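Local atomic coordinates of galectin (Xenopus laevis, PDB entry 3WUC), a protein that probably binds lactose and related beta-galactosides through a beta-sandwich carbohydrate-recognition domain, as galectins generally do. Residues B[51-54]-B[58-61]; B[65-68]-B[73-76]; B[92-95]-B[101-104]; B[94-99]-B[119-124]. One frame throughout, in Å; residues are numbered along the deposited sequence. Where two conformers were deposited one is given.

Contact 1 of 4, residues B[51-54]-B[58-61]; sequences NPRF and VDKN. With GAL (beta-D-galactopyranose), chain D; GLC (alpha-D-glucopyranose), chain C.
Arg53 reaches across to Asp59 with one guanidinium nitrogen: NH1 meets Asp59 OD2 at 2.8 Å, a salt bridge that approaches the oxygen nearly along its C-O bond, with the carboxylate plane turned 51° from the guanidinium. The same NH1 donates to O3 of the glucose at 2.6 Å. NH2, at the neighbouring corner, gives a hydrogen bond of 2.9 Å to O4 of the galactose and weak ones to the galactose ring oxygen O5 and to glucose O3. Arginine suits this place because one flat group can address an anion and both sugars around its rim. The chain runs extended from CG to NE (chi2 166°, chi3 175°), which carries the charge well beyond the strand. This is the lactose site of the galectin fold, where strand 45-53 ends and the following loop returns beside it; His49, Asn66 and Glu76 are among the other residues that hydrogen-bond the sugars. A second shell fixes the rotation of the guanidinium. Asn51 OD1 accepts from both NE, at 2.8 Å, and NH2, and lies in the guanidinium plane, while Arg34 also donates to this oxygen and Phe35 O takes the Asn51 amide. Asp59 is held by its other oxygen, OD1, which forms a salt bridge with Lys78. Farther out, the loop is tied back to the strand end by Asn61 N, which donates to Phe54 O at 2.9 Å. Lys60 CA makes a C-H...O contact with that same carbonyl oxygen, and the Phe54 ring meets Phe82 edge-to-face.

Contact 2 of 4, residues B[65-68]-B[73-76]; sequences LNSK and WDIE. With GAL (beta-D-galactopyranose), chain D; GLC (alpha-D-glucopyranose), chain C.
Asn66 ND2 is gripped from two sides of the contact, donating to Asp74 O at 3.0 Å and, almost straight (168°), to O6 of the galactose. Both segments belong to the antiparallel hairpin of strands 62-69 and 72-79, which forms part of the galectin sugar-binding face. An amide suits position 66 because one N-H is spent inside the hairpin and the other on the sugar. With CG anti to the backbone N (chi1 -152°), the Asn66 amide is carried toward 73-76, with Asp74 O in its plane. Glu76 OE2 accepts from that same O6 at 2.7 Å and from O3 of the glucose at 2.6 Å. Asp74 N also donates to Ser67 O, and Ser67 OG donates a hydrogen bond to the anti lone pair of Asp74 OD2 at 2.6 Å; Arg115 donates to the same hydroxyl. Trp73 supplies the flat apolar platform that a galactose C-H surface needs: C5 of the galactose sits 3.6 Å above the middle of the indole. Against the opposite face lies the extended Lys68 chain, whose NZ continues to a salt bridge with Asp71, leaving its methylene CE in a CH-pi contact 3.7 Å from the centroid of the five-membered ring.

Contact 3 of 4, residues B[92-95]-B[101-104]; sequences LIFD and TVHL
Phe94 and Val102 lie side by side and point the same way, the ring carbon CE2 of Phe94 3.9 Å from CG1 of Val102. Val102 offers both methyls, CG2 resting near CD2 and CE2 of the same ring. Leu92 and Leu104 add to this apolar layer, their CD2 methyls 4.0 Å apart. Branched and aromatic hydrocarbons suit these positions because they are buried between the two sheets of the sandwich: Phe94 and Leu92 also pack on Val37, from the opposing sheet, and Val102 and Leu104 on Ile110 of the next strand. The backbone that presents them is an antiparallel beta hairpin of strands 89-96 and 99-103, in the five-stranded sheet of the galectin jelly roll. Phe94 and Val102 form a non-hydrogen-bonded pair, flanked by the hydrogen-bonded pairs Ile93-His103 and Asp95-Thr101. In the first of these His103 N donates to Ile93 O at 2.8 Å, whereas the return bond from Ile93 N to His103 O is weak; in the second, Asp95 N reaches Thr101 O at 2.9 Å. The other face carries Ile93, Asp95, Thr101 and His103. There the CB atoms of Ile93 and His103 come within 3.9 Å, and Ile93 also packs on Glu89 of the second subunit. Polar groups take over toward Asp95. His103 NE2 gives Asp95 OD2 a hydrogen bond of 2.6 Å (163°) that lies in the imidazole plane but comes from above the carboxylate plane, the two flat groups being turned 60° from each other. Such proximity to a carboxylate would be expected to stabilise a protonated imidazole, and CG2 of Thr101 rests over one ring face.

Contact 4 of 4, residues B[94-99]-B[119-124]; sequences FDFEDC and EVINYL
Phe96 lays one face of its ring against Ile121, and this pair makes the core of the close packing between 94-99 and 119-124. The two residues come from facing sheets of the galectin beta-sandwich, near the end of strand 89-96 and the start of strand 120-127, so the contact joins the two sheets across the interior. No hydrogen bond links the segments; apolar contact does the work. Ile121 CD1 sits above the middle of the ring, 3.6 Å from the centroid and only 6° off its normal, a CH-pi contact. Its CG1 lies farther toward the rim, 3.8 Å from Phe96 CE2. A slender delta methyl suits the ring centre, and the flat phenyl offers it a broad surface. The ring gets there because CG stands anti to the backbone N (chi1 -177°), while Ile121 also packs on Leu39 and Ile47.

On the loose side, toward solvent, the segments diverge and charged residues replace hydrocarbon. Asp98 and Glu119 bring like charges near each other, OD1 to OE2 4.8 Å, yet Lys18 forms salt bridges with both, which probably eases their repulsion. Acidic side chains fit here since a lysine can bridge them at the surface. Between the two regions Val120 CA lies at the rim of the Phe96 ring, near its plane and 4.0 Å from CE2, and Glu119 O comes within 3.6 Å of Phe96 CE2.

In the fold
Contacts 1, 2 and 3 follow one another along the chain, while contact 4 starts from the strand used by contact 3, sharing Phe94 and Asp95, and reaches forward to 119-124. Contacts 1 and 2, with centres about 15 Å apart, adjoin in the larger sheet through neighbouring strands 45-53 and 62-69, and together hold both sugars. Contact 3 lies in the five-stranded sheet, its centre about 17 Å from that of contact 2. Contact 4 spans both sheets through strands 89-96 and 120-127, about 24 Å between centres from contact 1 and across the middle of the chain. The sugar site thus occupies one sheet, backed by the other.

Contact 1 of 4, residues B[51-54]-B[58-61]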
# COMPACT_ATOMS: atom_id res chain seq x y z
N ASN B 51 -23.89 1.47 0.76
CA ASN B 51 -24.35 2.25 -0.31
C ASN B 51 -24.46 3.77 0.02
O ASN B 51 -25.54 4.29 0.28
CB ASN B 51 -25.69 1.70 -0.81
CG ASN B 51 -26.22 2.35 -2.11
OD1 ASN B 51 -27.50 2.43 -2.23
ND2 ASN B 51 -25.38 2.82 -3.04
N PRO B 52 -23.34 4.47 0.02
CA PRO B 52 -23.49 5.90 0.18
C PRO B 52 -24.23 6.54 -0.99
O PRO B 52 -23.96 6.31 -2.13
CB PRO B 52 -22.03 6.39 0.28
CG PRO B 52 -21.18 5.18 0.66
CD PRO B 52 -21.94 4.07 -0.08
N ARG B 53 -25.28 7.34 -0.64
CA ARG B 53 -26.16 8.00 -1.59
C ARG B 53 -26.01 9.51 -1.49
O ARG B 53 -26.31 10.10 -0.44
CB ARG B 53 -27.60 7.70 -1.29
CG ARG B 53 -27.86 6.18 -1.54
CD ARG B 53 -29.18 5.68 -0.94
NE ARG B 53 -29.41 4.27 -1.33
CZ ARG B 53 -30.62 3.67 -1.35
NH1 ARG B 53 -31.72 4.33 -0.91
NH2 ARG B 53 -30.70 2.43 -1.75
N PHE B 54 -25.52 10.05 -2.59
CA PHE B 54 -25.48 11.52 -2.75
C PHE B 54 -26.95 12.03 -2.85
O PHE B 54 -27.37 12.91 -2.08
CB PHE B 54 -24.59 11.94 -3.93
CG PHE B 54 -23.19 11.52 -3.77
CD1 PHE B 54 -22.33 12.26 -2.99
CD2 PHE B 54 -22.72 10.36 -4.38
CE1 PHE B 54 -20.98 11.88 -2.85
CE2 PHE B 54 -21.39 9.98 -4.23
CZ PHE B 54 -20.53 10.78 -3.46
N VAL B 58 -35.44 8.62 -1.38
CA VAL B 58 -35.67 9.65 -0.37
C VAL B 58 -34.39 10.14 0.34
O VAL B 58 -34.44 10.91 1.30
CB VAL B 58 -36.65 9.12 0.73
CG1 VAL B 58 -38.00 8.77 0.11
CG2 VAL B 58 -36.07 7.89 1.42
N ASP B 59 -33.23 9.66 -0.10
CA ASP B 59 -32.00 9.83 0.63
C ASP B 59 -31.06 10.82 -0.03
O ASP B 59 -30.80 10.79 -1.24
CB ASP B 59 -31.28 8.48 0.70
CG ASP B 59 -32.09 7.47 1.42
OD1 ASP B 59 -32.52 7.72 2.59
OD2 ASP B 59 -32.30 6.39 0.84
N LYS B 60 -30.57 11.73 0.79
CA LYS B 60 -29.62 12.75 0.40
C LYS B 60 -28.40 12.74 1.33
O LYS B 60 -28.54 12.87 2.54
CB LYS B 60 -30.31 14.15 0.52
CG LYS B 60 -29.40 15.28 0.11
CD LYS B 60 -29.99 16.59 0.62
CE LYS B 60 -29.94 17.69 -0.44
NZ LYS B 60 -28.53 17.95 -0.81
N ASN B 61 -27.19 12.59 0.79
CA ASN B 61 -25.98 12.52 1.62
C ASN B 61 -26.09 11.60 2.82
O ASN B 61 -25.80 11.93 3.98
CB ASN B 61 -25.49 13.92 2.02
CG ASN B 61 -25.22 14.81 0.84
OD1 ASN B 61 -25.50 16.04 0.90
ND2 ASN B 61 -24.76 14.27 -0.21
C1 GAL D . -32.89 -0.14 -3.40
C2 GAL D . -31.90 0.08 -4.51
C3 GAL D . -30.84 -1.00 -4.51
C4 GAL D . -30.24 -1.11 -3.11
C5 GAL D . -31.39 -1.30 -2.09
C6 GAL D . -30.83 -1.38 -0.69
O2 GAL D . -32.64 -0.03 -5.75
O3 GAL D . -29.92 -0.82 -5.54
O4 GAL D . -29.41 0.04 -2.83
O5 GAL D . -32.24 -0.17 -2.17
O6 GAL D . -31.85 -1.47 0.30
C1 GLC C . -37.30 2.22 -1.61
C2 GLC C . -36.02 2.60 -0.85
C3 GLC C . -34.85 2.38 -1.82
C4 GLC C . -34.79 1.00 -2.49
C5 GLC C . -36.16 0.68 -3.12
C6 GLC C . -36.20 -0.78 -3.59
O1 GLC C . -37.40 3.19 -2.62
O2 GLC C . -36.06 3.95 -0.47
O3 GLC C . -33.66 2.53 -1.02
O4 GLC C . -33.74 0.99 -3.48
O5 GLC C . -37.22 0.92 -2.16
O6 GLC C . -35.90 -1.89 -2.67

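Contact 2 of 4, residues B[65-68]-B[73-76]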
# COMPACT_ATOMS: atom_id res chain seq x y z
N LEU B 65 -27.10 0.98 4.43
CA LEU B 65 -26.58 -0.38 4.54
C LEU B 65 -27.75 -1.38 4.49
O LEU B 65 -28.83 -1.16 5.05
CB LEU B 65 -25.78 -0.61 5.80
CG LEU B 65 -24.59 0.29 6.13
CD1 LEU B 65 -24.10 -0.21 7.45
CD2 LEU B 65 -23.46 0.36 5.08
N ASN B 66 -27.52 -2.51 3.82
CA ASN B 66 -28.56 -3.55 3.87
C ASN B 66 -27.88 -4.88 3.65
O ASN B 66 -26.68 -4.93 3.41
CB ASN B 66 -29.63 -3.28 2.78
CG ASN B 66 -30.99 -3.83 3.16
OD1 ASN B 66 -31.14 -4.65 4.07
ND2 ASN B 66 -32.00 -3.38 2.37
N SER B 67 -28.67 -5.92 3.78
CA SER B 67 -28.29 -7.27 3.39
C SER B 67 -29.25 -7.76 2.32
O SER B 67 -30.31 -7.22 2.12
CB SER B 67 -28.36 -8.15 4.60
OG SER B 67 -29.62 -8.07 5.28
N LYS B 68 -28.85 -8.82 1.63
CA LYS B 68 -29.75 -9.34 0.55
C LYS B 68 -29.65 -10.87 0.69
O LYS B 68 -28.56 -11.47 0.92
CB LYS B 68 -29.20 -8.95 -0.80
CG LYS B 68 -30.25 -8.99 -1.88
CD LYS B 68 -29.74 -8.50 -3.22
CE LYS B 68 -30.87 -8.11 -4.17
NZ LYS B 68 -30.44 -7.82 -5.54
N TRP B 73 -33.94 -7.97 -0.77
CA TRP B 73 -33.36 -7.01 0.22
C TRP B 73 -34.08 -7.10 1.56
O TRP B 73 -35.28 -7.37 1.61
CB TRP B 73 -33.49 -5.62 -0.29
CG TRP B 73 -32.68 -5.26 -1.49
CD1 TRP B 73 -33.14 -5.01 -2.74
CD2 TRP B 73 -31.25 -5.14 -1.57
NE1 TRP B 73 -32.13 -4.73 -3.60
CE2 TRP B 73 -30.94 -4.81 -2.89
CE3 TRP B 73 -30.21 -5.30 -0.63
CZ2 TRP B 73 -29.59 -4.56 -3.33
CZ3 TRP B 73 -28.87 -5.11 -1.09
CH2 TRP B 73 -28.60 -4.78 -2.42
N ASP B 74 -33.32 -6.91 2.64
CA ASP B 74 -33.83 -6.95 4.03
C ASP B 74 -34.11 -5.46 4.39
O ASP B 74 -34.41 -4.69 3.51
CB ASP B 74 -32.85 -7.65 4.96
CG ASP B 74 -32.64 -9.17 4.62
OD1 ASP B 74 -33.69 -9.85 4.47
OD2 ASP B 74 -31.47 -9.72 4.51
N ILE B 75 -34.03 -5.13 5.70
CA ILE B 75 -34.38 -3.75 6.14
C ILE B 75 -33.13 -2.83 6.09
O ILE B 75 -32.12 -3.22 6.62
CB ILE B 75 -34.95 -3.83 7.59
CG1 ILE B 75 -36.20 -4.68 7.62
CG2 ILE B 75 -35.20 -2.46 8.10
CD1 ILE B 75 -36.73 -4.93 8.99
N GLU B 76 -33.30 -1.67 5.50
CA GLU B 76 -32.21 -0.70 5.37
C GLU B 76 -31.85 -0.14 6.74
O GLU B 76 -32.70 0.17 7.59
CB GLU B 76 -32.60 0.41 4.47
CG GLU B 76 -32.64 0.05 3.00
CD GLU B 76 -33.19 1.09 2.07
OE1 GLU B 76 -33.60 2.23 2.47
OE2 GLU B 76 -33.12 0.79 0.88
C1 GAL D . -32.89 -0.14 -3.40
C2 GAL D . -31.90 0.08 -4.51
C3 GAL D . -30.84 -1.00 -4.51
C4 GAL D . -30.24 -1.11 -3.11
C5 GAL D . -31.39 -1.30 -2.09
C6 GAL D . -30.83 -1.38 -0.69
O2 GAL D . -32.64 -0.03 -5.75
O3 GAL D . -29.92 -0.82 -5.54
O4 GAL D . -29.41 0.04 -2.83
O5 GAL D . -32.24 -0.17 -2.17
O6 GAL D . -31.85 -1.47 0.30
C1 GLC C . -37.30 2.22 -1.61
C2 GLC C . -36.02 2.60 -0.85
C3 GLC C . -34.85 2.38 -1.82
C4 GLC C . -34.79 1.00 -2.49
C5 GLC C . -36.16 0.68 -3.12
C6 GLC C . -36.20 -0.78 -3.59
O1 GLC C . -37.40 3.19 -2.62
O2 GLC C . -36.06 3.95 -0.47
O3 GLC C . -33.66 2.53 -1.02
O4 GLC C . -33.74 0.99 -3.48
O5 GLC C . -37.22 0.92 -2.16
O6 GLC C . -35.90 -1.89 -2.67

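Contact 3 of 4, residues B[92-95]-B[101-104]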
# COMPACT_ATOMS: atom_id res chain seq x y z
N LEU B 92 -12.81 2.47 2.22
CA LEU B 92 -13.68 1.83 3.17
C LEU B 92 -13.02 0.56 3.67
O LEU B 92 -12.45 -0.18 2.84
CB LEU B 92 -15.06 1.51 2.51
CG LEU B 92 -15.93 2.74 2.12
CD1 LEU B 92 -17.10 2.30 1.22
CD2 LEU B 92 -16.51 3.29 3.39
N ILE B 93 -13.05 0.31 4.95
CA ILE B 93 -12.43 -0.89 5.53
C ILE B 93 -13.56 -1.66 6.23
O ILE B 93 -14.36 -1.10 6.95
CB ILE B 93 -11.29 -0.55 6.49
CG1 ILE B 93 -10.24 0.19 5.71
CG2 ILE B 93 -10.77 -1.80 7.08
CD1 ILE B 93 -9.16 0.71 6.63
N PHE B 94 -13.63 -2.97 6.00
CA PHE B 94 -14.68 -3.82 6.60
C PHE B 94 -14.03 -4.87 7.46
O PHE B 94 -13.27 -5.68 6.95
CB PHE B 94 -15.50 -4.48 5.49
CG PHE B 94 -16.15 -3.52 4.52
CD1 PHE B 94 -15.51 -2.96 3.48
CD2 PHE B 94 -17.48 -3.16 4.75
CE1 PHE B 94 -16.09 -2.05 2.61
CE2 PHE B 94 -18.10 -2.26 3.84
CZ PHE B 94 -17.43 -1.74 2.84
N ASP B 95 -14.32 -4.88 8.74
CA ASP B 95 -13.83 -5.88 9.69
C ASP B 95 -14.89 -6.98 9.76
O ASP B 95 -16.01 -6.70 10.12
CB ASP B 95 -13.72 -5.31 11.12
CG ASP B 95 -12.72 -4.28 11.29
OD1 ASP B 95 -11.88 -4.15 10.37
OD2 ASP B 95 -12.81 -3.57 12.37
N THR B 101 -17.85 -4.46 11.20
CA THR B 101 -17.60 -3.07 11.43
C THR B 101 -17.22 -2.39 10.09
O THR B 101 -16.21 -2.79 9.49
CB THR B 101 -16.51 -2.80 12.49
OG1 THR B 101 -16.88 -3.41 13.76
CG2 THR B 101 -16.39 -1.32 12.69
N VAL B 102 -17.99 -1.41 9.66
CA VAL B 102 -17.67 -0.59 8.48
C VAL B 102 -16.89 0.66 8.99
O VAL B 102 -17.49 1.48 9.73
CB VAL B 102 -18.87 -0.12 7.65
CG1 VAL B 102 -18.45 0.59 6.41
CG2 VAL B 102 -19.82 -1.35 7.41
N HIS B 103 -15.59 0.72 8.71
CA HIS B 103 -14.75 1.88 9.04
C HIS B 103 -14.84 2.90 7.94
O HIS B 103 -14.36 2.71 6.81
CB HIS B 103 -13.29 1.49 9.20
CG HIS B 103 -13.03 0.60 10.35
ND1 HIS B 103 -12.73 1.09 11.62
CD2 HIS B 103 -13.15 -0.74 10.49
CE1 HIS B 103 -12.55 0.07 12.45
NE2 HIS B 103 -12.79 -1.05 11.79
N LEU B 104 -15.47 4.01 8.23
CA LEU B 104 -15.57 5.09 7.34
C LEU B 104 -14.24 5.93 7.31
O LEU B 104 -13.55 5.94 8.37
CB LEU B 104 -16.74 6.00 7.74
CG LEU B 104 -18.16 5.35 7.88
CD1 LEU B 104 -19.16 6.32 8.28
CD2 LEU B 104 -18.49 4.70 6.53

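Contact 4 of 4, residues B[94-99]-B[119-124]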
# COMPACT_ATOMS: atom_id res chain seq x y z
N PHE B 94 -13.63 -2.97 6.00
CA PHE B 94 -14.68 -3.82 6.60
C PHE B 94 -14.03 -4.87 7.46
O PHE B 94 -13.27 -5.68 6.95
CB PHE B 94 -15.50 -4.48 5.49
CG PHE B 94 -16.15 -3.52 4.52
CD1 PHE B 94 -15.51 -2.96 3.48
CD2 PHE B 94 -17.48 -3.16 4.75
CE1 PHE B 94 -16.09 -2.05 2.61
CE2 PHE B 94 -18.10 -2.26 3.84
CZ PHE B 94 -17.43 -1.74 2.84
N ASP B 95 -14.32 -4.88 8.74
CA ASP B 95 -13.83 -5.88 9.69
C ASP B 95 -14.89 -6.98 9.76
O ASP B 95 -16.01 -6.70 10.12
CB ASP B 95 -13.72 -5.31 11.12
CG ASP B 95 -12.72 -4.28 11.29
OD1 ASP B 95 -11.88 -4.15 10.37
OD2 ASP B 95 -12.81 -3.57 12.37
N PHE B 96 -14.58 -8.18 9.34
CA PHE B 96 -15.53 -9.26 9.36
C PHE B 96 -15.51 -10.01 10.69
O PHE B 96 -14.49 -10.63 11.05
CB PHE B 96 -15.19 -10.16 8.23
CG PHE B 96 -16.12 -11.33 8.03
CD1 PHE B 96 -17.43 -11.27 8.36
CD2 PHE B 96 -15.63 -12.46 7.41
CE1 PHE B 96 -18.30 -12.40 8.15
CE2 PHE B 96 -16.43 -13.58 7.13
CZ PHE B 96 -17.80 -13.55 7.50
N GLU B 97 -16.64 -9.91 11.44
CA GLU B 97 -16.85 -10.60 12.70
C GLU B 97 -18.35 -10.90 12.69
O GLU B 97 -19.09 -10.49 11.76
CB GLU B 97 -16.44 -9.72 13.90
CG GLU B 97 -14.99 -9.27 13.87
CD GLU B 97 -13.97 -10.33 14.20
OE1 GLU B 97 -14.37 -11.46 14.47
OE2 GLU B 97 -12.74 -10.03 14.16
N ASP B 98 -18.84 -11.55 13.78
CA ASP B 98 -20.26 -11.69 13.94
C ASP B 98 -21.01 -10.42 13.77
O ASP B 98 -22.15 -10.38 13.25
CB ASP B 98 -20.58 -12.28 15.37
CG ASP B 98 -20.09 -13.76 15.50
OD1 ASP B 98 -19.81 -14.44 14.48
OD2 ASP B 98 -20.04 -14.28 16.63
N CYS B 99 -20.42 -9.32 14.24
CA CYS B 99 -20.88 -7.97 13.91
C CYS B 99 -19.82 -7.35 13.01
O CYS B 99 -18.66 -7.26 13.45
CB CYS B 99 -20.99 -7.15 15.13
SG CYS B 99 -21.78 -5.54 14.80
N GLU B 119 -19.59 -17.69 7.34
CA GLU B 119 -18.25 -17.87 7.90
C GLU B 119 -17.17 -17.36 6.94
O GLU B 119 -16.09 -17.14 7.37
CB GLU B 119 -17.96 -19.31 8.29
CG GLU B 119 -18.65 -19.65 9.65
CD GLU B 119 -18.25 -18.67 10.84
OE1 GLU B 119 -17.02 -18.49 11.17
OE2 GLU B 119 -19.16 -18.07 11.47
N VAL B 120 -17.49 -17.21 5.67
CA VAL B 120 -16.51 -16.75 4.65
C VAL B 120 -17.19 -15.82 3.71
O VAL B 120 -18.24 -16.14 3.13
CB VAL B 120 -15.88 -17.94 3.88
CG1 VAL B 120 -14.85 -17.46 2.87
CG2 VAL B 120 -15.24 -18.92 4.83
N ILE B 121 -16.61 -14.65 3.51
CA ILE B 121 -16.98 -13.74 2.43
C ILE B 121 -16.15 -13.96 1.24
O ILE B 121 -14.91 -13.85 1.25
CB ILE B 121 -16.85 -12.22 2.87
CG1 ILE B 121 -17.91 -12.03 4.02
CG2 ILE B 121 -17.01 -11.24 1.70
CD1 ILE B 121 -17.72 -10.72 4.66
N ASN B 122 -16.77 -14.43 0.21
CA ASN B 122 -16.06 -14.70 -1.00
C ASN B 122 -16.29 -13.74 -2.16
O ASN B 122 -15.58 -13.73 -3.19
CB ASN B 122 -16.42 -16.10 -1.50
CG ASN B 122 -15.63 -17.19 -0.86
OD1 ASN B 122 -14.37 -17.11 -0.71
ND2 ASN B 122 -16.32 -18.20 -0.39
N TYR B 123 -17.37 -12.93 -2.11
CA TYR B 123 -17.74 -12.03 -3.09
C TYR B 123 -17.68 -10.59 -2.60
O TYR B 123 -18.14 -10.29 -1.51
CB TYR B 123 -19.23 -12.29 -3.52
CG TYR B 123 -19.86 -11.36 -4.52
CD1 TYR B 123 -19.72 -11.48 -5.90
CD2 TYR B 123 -20.68 -10.31 -4.10
CE1 TYR B 123 -20.33 -10.66 -6.80
CE2 TYR B 123 -21.28 -9.45 -4.99
CZ TYR B 123 -21.15 -9.61 -6.34
OH TYR B 123 -21.76 -8.72 -7.20
N LEU B 124 -17.00 -9.79 -3.44
CA LEU B 124 -16.89 -8.33 -3.21
C LEU B 124 -17.09 -7.58 -4.50
O LEU B 124 -16.45 -7.90 -5.54
CB LEU B 124 -15.53 -8.02 -2.57
CG LEU B 124 -15.30 -6.58 -2.05
CD1 LEU B 124 -14.30 -6.63 -0.92
CD2 LEU B 124 -14.89 -5.69 -3.22